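Local coordinates for Hcp1 family type VI secretion system effector (Salmonella typhimurium, PDB 5XHH), which probably builds the stacked rings of the type VI secretion tube, through which effector proteins are thought to be carried or exported, at residues A[97-102]-A[132-137]; A[5-10]-A[80-85]; A[59-64]-A[116-121]; A[53-58]-A[124-129]. All blocks are in the same frame, centred on the assembly; numbering follows the deposited sequence.

Interaction 1: residues A[97-102]-A[132-137]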
# COMPACT_ATOMS: atom_id res chain seq x y z
N LEU A 97 9.50 -1.68 -9.71
CA LEU A 97 8.70 -0.58 -9.15
C LEU A 97 8.59 -0.68 -7.64
O LEU A 97 8.25 -1.75 -7.11
CB LEU A 97 7.30 -0.55 -9.80
CG LEU A 97 6.28 0.51 -9.34
CD1 LEU A 97 6.75 1.96 -9.61
CD2 LEU A 97 4.90 0.23 -9.98
N LYS A 98 8.80 0.44 -6.94
CA LYS A 98 8.72 0.45 -5.48
C LYS A 98 8.11 1.75 -4.96
O LYS A 98 8.49 2.84 -5.38
CB LYS A 98 10.12 0.25 -4.87
CG LYS A 98 10.19 0.34 -3.36
CD LYS A 98 11.53 -0.27 -2.84
CE LYS A 98 11.93 0.29 -1.49
NZ LYS A 98 13.07 -0.42 -0.78
N TYR A 99 7.14 1.64 -4.06
CA TYR A 99 6.62 2.78 -3.31
C TYR A 99 6.93 2.58 -1.84
O TYR A 99 6.62 1.52 -1.27
CB TYR A 99 5.10 2.95 -3.47
CG TYR A 99 4.60 3.07 -4.89
CD1 TYR A 99 4.69 4.26 -5.59
CD2 TYR A 99 4.02 1.98 -5.52
CE1 TYR A 99 4.21 4.37 -6.90
CE2 TYR A 99 3.55 2.07 -6.82
CZ TYR A 99 3.65 3.27 -7.50
OH TYR A 99 3.18 3.34 -8.78
N THR A 100 7.50 3.59 -1.21
CA THR A 100 7.77 3.59 0.22
C THR A 100 6.87 4.65 0.85
O THR A 100 7.02 5.84 0.56
CB THR A 100 9.25 3.87 0.50
OG1 THR A 100 10.04 2.84 -0.09
CG2 THR A 100 9.51 3.89 1.98
N PHE A 101 5.91 4.20 1.65
CA PHE A 101 4.97 5.07 2.33
C PHE A 101 5.40 5.20 3.79
O PHE A 101 5.96 4.26 4.36
CB PHE A 101 3.54 4.52 2.29
CG PHE A 101 3.05 4.12 0.92
CD1 PHE A 101 3.25 2.83 0.45
CD2 PHE A 101 2.34 5.01 0.13
CE1 PHE A 101 2.76 2.45 -0.81
CE2 PHE A 101 1.86 4.64 -1.11
CZ PHE A 101 2.07 3.37 -1.59
N THR A 102 5.12 6.35 4.39
CA THR A 102 5.37 6.49 5.82
C THR A 102 4.16 7.07 6.52
O THR A 102 3.33 7.75 5.91
CB THR A 102 6.58 7.40 6.13
OG1 THR A 102 6.25 8.75 5.82
CG2 THR A 102 7.81 6.96 5.37
N VAL A 132 4.86 9.60 0.41
CA VAL A 132 5.14 8.50 -0.50
C VAL A 132 6.38 8.84 -1.32
O VAL A 132 6.58 9.99 -1.73
CB VAL A 132 3.95 8.18 -1.44
CG1 VAL A 132 3.55 9.38 -2.27
CG2 VAL A 132 4.27 6.98 -2.35
N LYS A 133 7.20 7.83 -1.56
CA LYS A 133 8.38 7.99 -2.41
C LYS A 133 8.41 6.81 -3.37
O LYS A 133 8.41 5.66 -2.93
CB LYS A 133 9.66 8.05 -1.59
CG LYS A 133 10.90 7.85 -2.43
CD LYS A 133 12.14 8.34 -1.72
CE LYS A 133 12.68 9.61 -2.38
NZ LYS A 133 14.04 10.01 -1.90
N GLN A 134 8.45 7.09 -4.66
CA GLN A 134 8.49 6.01 -5.63
C GLN A 134 9.86 5.95 -6.30
O GLN A 134 10.49 6.99 -6.54
CB GLN A 134 7.36 6.16 -6.67
CG GLN A 134 7.61 7.04 -7.85
CD GLN A 134 6.40 7.06 -8.82
OE1 GLN A 134 6.41 6.40 -9.86
NE2 GLN A 134 5.38 7.83 -8.47
N GLU A 135 10.30 4.73 -6.57
CA GLU A 135 11.52 4.40 -7.28
C GLU A 135 11.18 3.47 -8.43
O GLU A 135 10.54 2.43 -8.23
CB GLU A 135 12.54 3.72 -6.36
CG GLU A 135 12.95 4.57 -5.18
CD GLU A 135 13.76 3.78 -4.15
OE1 GLU A 135 13.30 3.68 -3.00
OE2 GLU A 135 14.83 3.25 -4.52
N TYR A 136 11.60 3.84 -9.63
CA TYR A 136 11.44 3.05 -10.83
C TYR A 136 12.83 2.70 -11.36
O TYR A 136 13.70 3.57 -11.41
CB TYR A 136 10.64 3.83 -11.90
CG TYR A 136 10.46 3.07 -13.19
CD1 TYR A 136 9.37 2.23 -13.38
CD2 TYR A 136 11.39 3.18 -14.23
CE1 TYR A 136 9.21 1.52 -14.56
CE2 TYR A 136 11.24 2.47 -15.40
CZ TYR A 136 10.15 1.65 -15.57
OH TYR A 136 9.98 0.95 -16.73
N VAL A 137 13.04 1.45 -11.76
CA VAL A 137 14.32 1.00 -12.29
C VAL A 137 14.16 0.69 -13.78
O VAL A 137 13.56 -0.32 -14.15
CB VAL A 137 14.86 -0.22 -11.55
CG1 VAL A 137 16.16 -0.68 -12.20
CG2 VAL A 137 15.05 0.08 -10.06
O HOH W 1 3.86 5.23 -10.28
O HOH W 2 10.46 3.62 -2.85

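Interaction 2: residues A[5-10]-A[80-85]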
# COMPACT_ATOMS: atom_id res chain seq x y z
N ILE A 5 3.49 -8.89 -6.53
CA ILE A 5 3.32 -7.64 -5.79
C ILE A 5 3.44 -7.98 -4.31
O ILE A 5 2.74 -8.87 -3.82
CB ILE A 5 1.96 -6.98 -6.08
CG1 ILE A 5 1.69 -6.89 -7.60
CG2 ILE A 5 1.90 -5.60 -5.45
CD1 ILE A 5 0.24 -6.55 -7.97
N PHE A 6 4.31 -7.28 -3.60
CA PHE A 6 4.54 -7.51 -2.19
C PHE A 6 4.32 -6.23 -1.41
O PHE A 6 4.68 -5.14 -1.88
CB PHE A 6 5.96 -8.04 -1.94
CG PHE A 6 6.26 -9.31 -2.67
CD1 PHE A 6 5.79 -10.51 -2.21
CD2 PHE A 6 7.00 -9.30 -3.85
CE1 PHE A 6 6.05 -11.69 -2.89
CE2 PHE A 6 7.27 -10.46 -4.54
CZ PHE A 6 6.80 -11.66 -4.05
N LEU A 7 3.72 -6.35 -0.23
CA LEU A 7 3.50 -5.22 0.65
C LEU A 7 4.06 -5.56 2.02
O LEU A 7 3.58 -6.48 2.68
CB LEU A 7 2.03 -4.84 0.75
CG LEU A 7 1.76 -3.62 1.63
CD1 LEU A 7 2.58 -2.43 1.14
CD2 LEU A 7 0.27 -3.27 1.67
N LYS A 8 5.09 -4.83 2.43
CA LYS A 8 5.73 -5.00 3.72
C LYS A 8 5.20 -3.91 4.64
O LYS A 8 5.46 -2.73 4.42
CB LYS A 8 7.25 -4.90 3.56
CG LYS A 8 8.01 -5.03 4.88
CD LYS A 8 9.41 -4.46 4.78
CE LYS A 8 10.23 -4.82 6.02
NZ LYS A 8 11.42 -3.95 6.15
N ILE A 9 4.47 -4.30 5.68
CA ILE A 9 3.91 -3.37 6.64
C ILE A 9 4.58 -3.57 7.99
O ILE A 9 4.58 -4.69 8.53
CB ILE A 9 2.39 -3.54 6.77
CG1 ILE A 9 1.71 -3.37 5.40
CG2 ILE A 9 1.84 -2.52 7.76
CD1 ILE A 9 0.21 -3.58 5.46
N ASP A 10 5.16 -2.50 8.54
CA ASP A 10 5.76 -2.58 9.87
C ASP A 10 4.75 -3.11 10.88
O ASP A 10 3.62 -2.62 10.96
CB ASP A 10 6.27 -1.21 10.32
CG ASP A 10 7.55 -0.79 9.65
OD1 ASP A 10 8.18 -1.61 8.95
OD2 ASP A 10 7.95 0.38 9.84
N PRO A 80 4.81 3.14 11.13
CA PRO A 80 5.92 3.97 10.62
C PRO A 80 6.11 3.91 9.11
O PRO A 80 6.14 4.96 8.46
CB PRO A 80 7.14 3.42 11.38
CG PRO A 80 6.54 2.94 12.70
CD PRO A 80 5.18 2.38 12.33
N GLN A 81 6.21 2.72 8.51
CA GLN A 81 6.38 2.68 7.07
C GLN A 81 5.79 1.40 6.49
O GLN A 81 5.49 0.43 7.20
CB GLN A 81 7.86 2.84 6.65
CG GLN A 81 8.68 1.58 6.65
CD GLN A 81 10.00 1.71 5.88
OE1 GLN A 81 10.62 0.70 5.58
NE2 GLN A 81 10.43 2.93 5.59
N ALA A 82 5.61 1.42 5.17
CA ALA A 82 5.17 0.28 4.39
C ALA A 82 5.82 0.37 3.02
O ALA A 82 5.99 1.46 2.49
CB ALA A 82 3.64 0.24 4.23
N ILE A 83 6.19 -0.78 2.45
CA ILE A 83 6.92 -0.81 1.19
C ILE A 83 6.15 -1.70 0.23
O ILE A 83 5.92 -2.88 0.52
CB ILE A 83 8.35 -1.32 1.36
CG1 ILE A 83 9.11 -0.46 2.37
CG2 ILE A 83 9.04 -1.31 0.01
CD1 ILE A 83 10.52 -0.97 2.70
N LEU A 84 5.76 -1.14 -0.90
CA LEU A 84 5.04 -1.86 -1.93
C LEU A 84 5.99 -2.05 -3.10
O LEU A 84 6.53 -1.08 -3.62
CB LEU A 84 3.78 -1.10 -2.35
CG LEU A 84 2.71 -1.82 -3.17
CD1 LEU A 84 1.50 -0.90 -3.40
CD2 LEU A 84 3.25 -2.27 -4.51
N VAL A 85 6.19 -3.30 -3.50
CA VAL A 85 7.12 -3.65 -4.57
C VAL A 85 6.38 -4.45 -5.63
O VAL A 85 5.59 -5.34 -5.30
CB VAL A 85 8.31 -4.44 -4.01
CG1 VAL A 85 8.95 -5.24 -5.09
CG2 VAL A 85 9.32 -3.49 -3.33
O HOH W 3 11.18 -1.71 7.71

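Interaction 3: residues A[59-64]-A[116-121]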
# COMPACT_ATOMS: atom_id res chain seq x y z
N ASP A 59 -5.89 -5.10 -2.44
CA ASP A 59 -6.65 -6.34 -2.27
C ASP A 59 -5.68 -7.47 -1.95
O ASP A 59 -4.58 -7.54 -2.53
CB ASP A 59 -7.44 -6.67 -3.56
CG ASP A 59 -8.50 -7.77 -3.37
OD1 ASP A 59 -8.87 -8.13 -2.22
OD2 ASP A 59 -8.98 -8.28 -4.41
N HIS A 60 -6.05 -8.34 -1.02
CA HIS A 60 -5.26 -9.55 -0.84
C HIS A 60 -6.19 -10.68 -0.43
O HIS A 60 -7.34 -10.45 -0.04
CB HIS A 60 -4.14 -9.35 0.20
CG HIS A 60 -4.64 -9.20 1.61
ND1 HIS A 60 -4.10 -9.90 2.67
CD2 HIS A 60 -5.64 -8.45 2.12
CE1 HIS A 60 -4.75 -9.59 3.77
NE2 HIS A 60 -5.69 -8.71 3.47
N TYR A 61 -5.71 -11.91 -0.56
CA TYR A 61 -6.43 -13.03 0.04
C TYR A 61 -6.41 -12.87 1.55
O TYR A 61 -5.45 -12.34 2.12
CB TYR A 61 -5.80 -14.37 -0.36
CG TYR A 61 -6.02 -14.72 -1.81
CD1 TYR A 61 -7.29 -14.79 -2.33
CD2 TYR A 61 -4.95 -14.97 -2.66
CE1 TYR A 61 -7.51 -15.09 -3.65
CE2 TYR A 61 -5.15 -15.27 -4.00
CZ TYR A 61 -6.44 -15.33 -4.48
OH TYR A 61 -6.69 -15.63 -5.80
N ILE A 62 -7.50 -13.27 2.20
CA ILE A 62 -7.50 -13.20 3.66
C ILE A 62 -6.37 -14.08 4.16
O ILE A 62 -6.22 -15.23 3.73
CB ILE A 62 -8.86 -13.61 4.24
CG1 ILE A 62 -9.92 -12.60 3.81
CG2 ILE A 62 -8.76 -13.72 5.77
CD1 ILE A 62 -11.34 -12.95 4.21
N ASP A 63 -5.52 -13.53 5.01
CA ASP A 63 -4.28 -14.22 5.33
C ASP A 63 -3.82 -13.80 6.72
O ASP A 63 -4.58 -13.18 7.47
CB ASP A 63 -3.22 -13.96 4.23
CG ASP A 63 -2.87 -12.47 4.08
OD1 ASP A 63 -3.06 -11.70 5.04
OD2 ASP A 63 -2.40 -12.09 2.98
N ARG A 64 -2.56 -14.11 7.05
CA ARG A 64 -2.04 -13.86 8.39
C ARG A 64 -2.11 -12.38 8.78
O ARG A 64 -2.19 -12.06 9.97
CB ARG A 64 -0.60 -14.37 8.51
CG ARG A 64 0.09 -14.01 9.83
CD ARG A 64 1.61 -14.14 9.76
NE ARG A 64 2.06 -15.50 10.06
CZ ARG A 64 2.34 -15.95 11.28
NH1 ARG A 64 2.21 -15.15 12.33
NH2 ARG A 64 2.75 -17.20 11.45
N ASP A 116 -17.55 -19.75 -4.61
CA ASP A 116 -16.87 -19.79 -5.91
C ASP A 116 -15.35 -19.67 -5.76
O ASP A 116 -14.84 -18.89 -4.94
CB ASP A 116 -17.39 -18.66 -6.80
CG ASP A 116 -16.53 -18.45 -8.03
OD1 ASP A 116 -15.95 -19.43 -8.53
OD2 ASP A 116 -16.45 -17.30 -8.50
N GLY A 117 -14.63 -20.42 -6.59
CA GLY A 117 -13.18 -20.45 -6.58
C GLY A 117 -12.47 -19.12 -6.78
O GLY A 117 -11.65 -18.72 -5.94
N GLU A 118 -12.74 -18.43 -7.89
CA GLU A 118 -12.33 -17.04 -7.93
C GLU A 118 -13.24 -16.25 -6.97
O GLU A 118 -14.35 -16.69 -6.63
CB GLU A 118 -12.37 -16.48 -9.36
CG GLU A 118 -11.92 -15.00 -9.47
CD GLU A 118 -10.40 -14.82 -9.60
OE1 GLU A 118 -9.97 -14.09 -10.52
OE2 GLU A 118 -9.66 -15.42 -8.79
N ILE A 119 -12.74 -15.11 -6.52
CA ILE A 119 -13.19 -14.42 -5.30
C ILE A 119 -12.55 -15.12 -4.10
O ILE A 119 -11.67 -14.56 -3.45
CB ILE A 119 -14.72 -14.35 -5.15
CG1 ILE A 119 -15.35 -13.60 -6.33
CG2 ILE A 119 -15.08 -13.67 -3.84
CD1 ILE A 119 -16.76 -13.17 -6.08
N ALA A 120 -12.96 -16.36 -3.83
CA ALA A 120 -12.41 -17.16 -2.71
C ALA A 120 -12.69 -16.41 -1.41
O ALA A 120 -13.85 -16.05 -1.15
CB ALA A 120 -10.94 -17.49 -2.98
N SER A 121 -11.69 -16.21 -0.54
CA SER A 121 -11.79 -15.35 0.64
C SER A 121 -10.74 -14.27 0.48
O SER A 121 -9.54 -14.56 0.56
CB SER A 121 -11.57 -16.14 1.93
OG SER A 121 -10.35 -16.87 1.86
O HOH W 4 -7.72 -16.82 2.35

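Interaction 4: residues A[53-58]-A[124-129]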
# COMPACT_ATOMS: atom_id res chain seq x y z
N VAL A 53 -3.73 13.50 -1.81
CA VAL A 53 -3.53 12.11 -2.18
C VAL A 53 -4.66 11.29 -1.56
O VAL A 53 -5.21 11.66 -0.52
CB VAL A 53 -2.13 11.64 -1.72
CG1 VAL A 53 -2.08 11.38 -0.21
CG2 VAL A 53 -1.66 10.45 -2.49
N THR A 54 -5.05 10.21 -2.25
CA THR A 54 -6.00 9.25 -1.71
C THR A 54 -5.31 8.30 -0.74
O THR A 54 -4.10 8.34 -0.53
CB THR A 54 -6.62 8.40 -2.82
OG1 THR A 54 -5.60 7.57 -3.40
CG2 THR A 54 -7.26 9.26 -3.88
N ASN A 55 -6.09 7.40 -0.15
CA ASN A 55 -5.51 6.25 0.52
C ASN A 55 -4.90 5.28 -0.50
O ASN A 55 -5.22 5.29 -1.69
CB ASN A 55 -6.56 5.52 1.36
CG ASN A 55 -7.08 6.38 2.49
OD1 ASN A 55 -6.41 7.32 2.92
ND2 ASN A 55 -8.29 6.08 2.98
N LEU A 56 -3.99 4.45 -0.02
CA LEU A 56 -3.63 3.25 -0.75
C LEU A 56 -4.75 2.23 -0.60
O LEU A 56 -5.07 1.82 0.52
CB LEU A 56 -2.31 2.68 -0.22
CG LEU A 56 -1.95 1.32 -0.82
CD1 LEU A 56 -1.67 1.42 -2.34
CD2 LEU A 56 -0.77 0.73 -0.09
N ASP A 57 -5.37 1.83 -1.71
CA ASP A 57 -6.35 0.75 -1.73
C ASP A 57 -5.66 -0.50 -2.27
O ASP A 57 -5.07 -0.46 -3.35
CB ASP A 57 -7.56 1.15 -2.59
CG ASP A 57 -8.63 0.04 -2.70
OD1 ASP A 57 -8.31 -1.12 -3.03
OD2 ASP A 57 -9.82 0.35 -2.49
N PHE A 58 -5.71 -1.60 -1.52
CA PHE A 58 -5.16 -2.84 -2.05
C PHE A 58 -6.06 -4.02 -1.70
O PHE A 58 -6.90 -3.94 -0.79
CB PHE A 58 -3.71 -3.09 -1.57
CG PHE A 58 -3.57 -3.52 -0.13
CD1 PHE A 58 -3.57 -4.87 0.20
CD2 PHE A 58 -3.37 -2.60 0.87
CE1 PHE A 58 -3.43 -5.28 1.52
CE2 PHE A 58 -3.21 -3.00 2.19
CZ PHE A 58 -3.24 -4.35 2.51
N THR A 124 -10.37 -6.24 0.88
CA THR A 124 -9.93 -4.92 0.47
C THR A 124 -9.51 -4.12 1.69
O THR A 124 -10.14 -4.20 2.74
CB THR A 124 -11.05 -4.20 -0.29
OG1 THR A 124 -11.30 -4.90 -1.50
CG2 THR A 124 -10.67 -2.75 -0.63
N VAL A 125 -8.43 -3.37 1.55
CA VAL A 125 -7.83 -2.63 2.65
C VAL A 125 -7.47 -1.24 2.15
O VAL A 125 -6.95 -1.08 1.04
CB VAL A 125 -6.56 -3.33 3.19
CG1 VAL A 125 -5.97 -2.55 4.37
CG2 VAL A 125 -6.87 -4.77 3.59
N GLU A 126 -7.75 -0.23 2.96
CA GLU A 126 -7.29 1.11 2.69
C GLU A 126 -6.38 1.55 3.82
O GLU A 126 -6.73 1.40 5.00
CB GLU A 126 -8.45 2.08 2.54
CG GLU A 126 -9.29 1.83 1.31
CD GLU A 126 -10.38 2.87 1.19
OE1 GLU A 126 -10.18 3.98 1.72
OE2 GLU A 126 -11.43 2.57 0.57
N LEU A 127 -5.22 2.09 3.44
CA LEU A 127 -4.22 2.65 4.34
C LEU A 127 -4.03 4.11 3.96
O LEU A 127 -3.69 4.42 2.81
CB LEU A 127 -2.89 1.92 4.24
CG LEU A 127 -2.80 0.40 4.30
CD1 LEU A 127 -1.37 -0.02 4.03
CD2 LEU A 127 -3.28 -0.13 5.63
N SER A 128 -4.24 5.01 4.91
CA SER A 128 -3.87 6.38 4.65
C SER A 128 -2.38 6.54 4.89
O SER A 128 -1.79 5.83 5.71
CB SER A 128 -4.66 7.33 5.54
OG SER A 128 -4.28 7.13 6.88
N PHE A 129 -1.75 7.44 4.15
CA PHE A 129 -0.34 7.72 4.32
C PHE A 129 -0.10 9.21 4.15
O PHE A 129 -0.80 9.88 3.38
CB PHE A 129 0.54 6.92 3.32
CG PHE A 129 0.21 7.19 1.88
CD1 PHE A 129 -0.75 6.43 1.22
CD2 PHE A 129 0.85 8.19 1.18
CE1 PHE A 129 -1.06 6.68 -0.11
CE2 PHE A 129 0.55 8.45 -0.14
CZ PHE A 129 -0.41 7.68 -0.80
O HOH W 5 -3.06 8.77 1.96
O HOH W 6 -9.13 -3.62 -3.50

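Interaction 1: residues A[97-102]-A[132-137]
The carbonyl oxygen of Lys-133 is held by two hydrogen bonds and one softer contact. Thr-100 N reaches Lys-133 O at 2.8 Å along a nearly straight line (169°) and lies in the carbonyl plane; an ordered water donates to the same oxygen, and the CA-H of Tyr-99 adds a C-H...O contact. That water also donates to Glu-135 OE1 at 2.8 Å and pairs with Thr-100 OG1, although with so many acceptors around it not every link need be made at once. Lys-98 runs extended beside Glu-135 on this face, yet Lys-98 NZ stays 4.7 Å from Glu-135 OE1, so any attraction between the charges acts without direct contact. The other face carries rings and aliphatic groups. The backbone pairing sets Gln-134 CB 3.5 Å from Tyr-99 CD1, and with CG in the crowded place between backbone N and carbonyl carbon (chi1 85°) the extended chain runs beside the ring, bringing NE2 to its edge, in its plane. A second water, 2.5 Å from Tyr-99 OH, donates to Gln-134 OE1 and ties the two tips. Further along, the CG2 branch of Val-132, anti to its backbone N, meets Phe-101 CE2 at 3.6 Å. The antiparallel pair is flanked by strand 79-88 beside 97-102 and strand 148-154 beside 132-137, while Trp-30 and Trp-32 of strand 29-36 meet the ring of Tyr-99.

Interaction 2: residues A[5-10]-A[80-85]
Asp-10 closes the end of this strand pair with its whole side chain. Its CB bond points toward the opposite strand and CB lies 3.6 Å from Gln-81 O; with CG beside the backbone N (chi1 -76°), Asp-10 CG stays close to the same oxygen. At the tip the two carboxylate oxygens part company. Asp-10 OD2 takes a weak, bent hydrogen bond from Gln-81 N (3.2 Å, 131°) and touches Pro-80 CB at 3.5 Å, whereas OD1 accepts from a water shared with Lys-8 NZ and Gln-81 OE1. Lys-8 NZ donates to this water at 2.7 Å, so the extended lysine meets the carboxylate through solvent. Asp-10 N completes the clasp with a straight bond to Gln-81 O (169°). Regular antiparallel pairing follows, Lys-8 with Ile-83 and Phe-6 with Val-85 each exchanging two backbone bonds. On the face of Leu-7, Ile-9, Ala-82 and Leu-84 the side chains are all apolar; Leu-7 CD1 folds in over the backbone to 3.4 Å from Ile-83 O and 3.9 Å from Leu-84 CB, and Ile-5 CG2 lies alongside Leu-84 CD2 at 3.7 Å. That face turns to strand 51-61, where Leu-7 packs on Phe-58 and Leu-84 on Leu-56. Two antiparallel sheets closing on a shared apolar core in this way are consistent with the beta-barrel fold of the Hcp family.

Interaction 3: residues A[59-64]-A[116-121]
Tyr-61 lays the edge of its ring against the backbone of the 116-121 loop. Ser-121 O lies in the ring plane, 3.7 Å from Tyr-61 CD1, and further out Tyr-61 CE1 is 4.2 Å from Ala-120 CB, with Ile-119 O near the same edge. Ile-119 and Ala-120 both take positive phi values, consistent with the tight turn that brings these groups to the ring. The firm bond is made by the next residue: Ile-62 N donates to Ser-121 O at 2.9 Å, straight at the hydrogen (166°) but approaching from 38° above the carbonyl plane. Ile-62 CD1 then reaches Ser-121 CB at 3.9 Å. A water closes a small ring beside this bond, donating to Ile-62 O at 2.6 Å and pairing with Ser-121 OG at 2.7 Å. Within 59-64, His-60 ND1 gives a hydrogen to Asp-63 OD2 at 2.8 Å; the oxygen sits in the imidazole plane, while the ring comes from above the carboxylate plane. Since His-60 NE2 also bonds Glu-123 OE2, two carboxylates would be expected to favour a protonated imidazole. Asp-63 OD1 meanwhile caps Ala-65 N in the turn before helix 66-75. The contact thus lies at the exposed end of strands 51-61 and 121-129, where Asp-59 and Arg-122 form a salt bridge across them and His-60 is backed by the helix and by Ile-25 of strand 25-26.

Interaction 4: residues A[53-58]-A[124-129]
Strands 56-58 and 124-129 pair antiparallel in the four-stranded sheet of the Hcp barrel, and the two faces of the pair differ sharply. The inner one is dense. Phe-58 CG takes the crowded position (chi1 75°), which swings the ring alongside Val-125 so that Val-125 CB sits over one face as a CH-pi contact, 3.8 Å from the ring centroid. Leu-127 CD1 approaches Phe-58 CE2 at 4.0 Å, and at the far end Val-53 CG2 crosses to Phe-129 CZ at 3.5 Å. The outer face is polar and partly exposed, linked by single bonds and waters. Here Asn-55 ND2 donates to the anti lone pair of Glu-126 OE1 (3.1 Å, 168°), with the acceptor in the amide plane. Asp-57 OD2 and Glu-126 OE2 remain 4.1 Å apart, a like-charge pair that the salt bridge of Asp-57 OD1 to Arg-31 and the bond from Asn-55 would ease. Thr-124 OG1 and Asp-57 OD1 share a water. Direct backbone pairing gives way before Leu-56, toward Thr-54, and there a water joins the segments, donating to Thr-54 O at 2.7 Å, accepting from Phe-129 N and resting over one face of the Phe-129 ring, offset toward its rim.

Overall arrangement
Two sheets meet face to face in this chain, and the four contacts divide between them. Interactions 1 and 2 are neighbours in one sheet, joined by a probable hydrogen bond from Tyr-99 N to Leu-84 O at 2.8 Å. Interaction 4 belongs to the other sheet and meets both across the barrel core: Phe-101 CD2 lies 3.5 Å from Phe-129 CG, and Leu-7 CD2 lies 3.5 Å from Phe-58 CE2. Interaction 3 lies where the same two strands, 51-61 and 121-129, run out into loops, its centre about 18 Å from that of interaction 4. Interactions 1 and 3, on opposite sides of the chain's centre, have centres about 26 Å apart and do not touch.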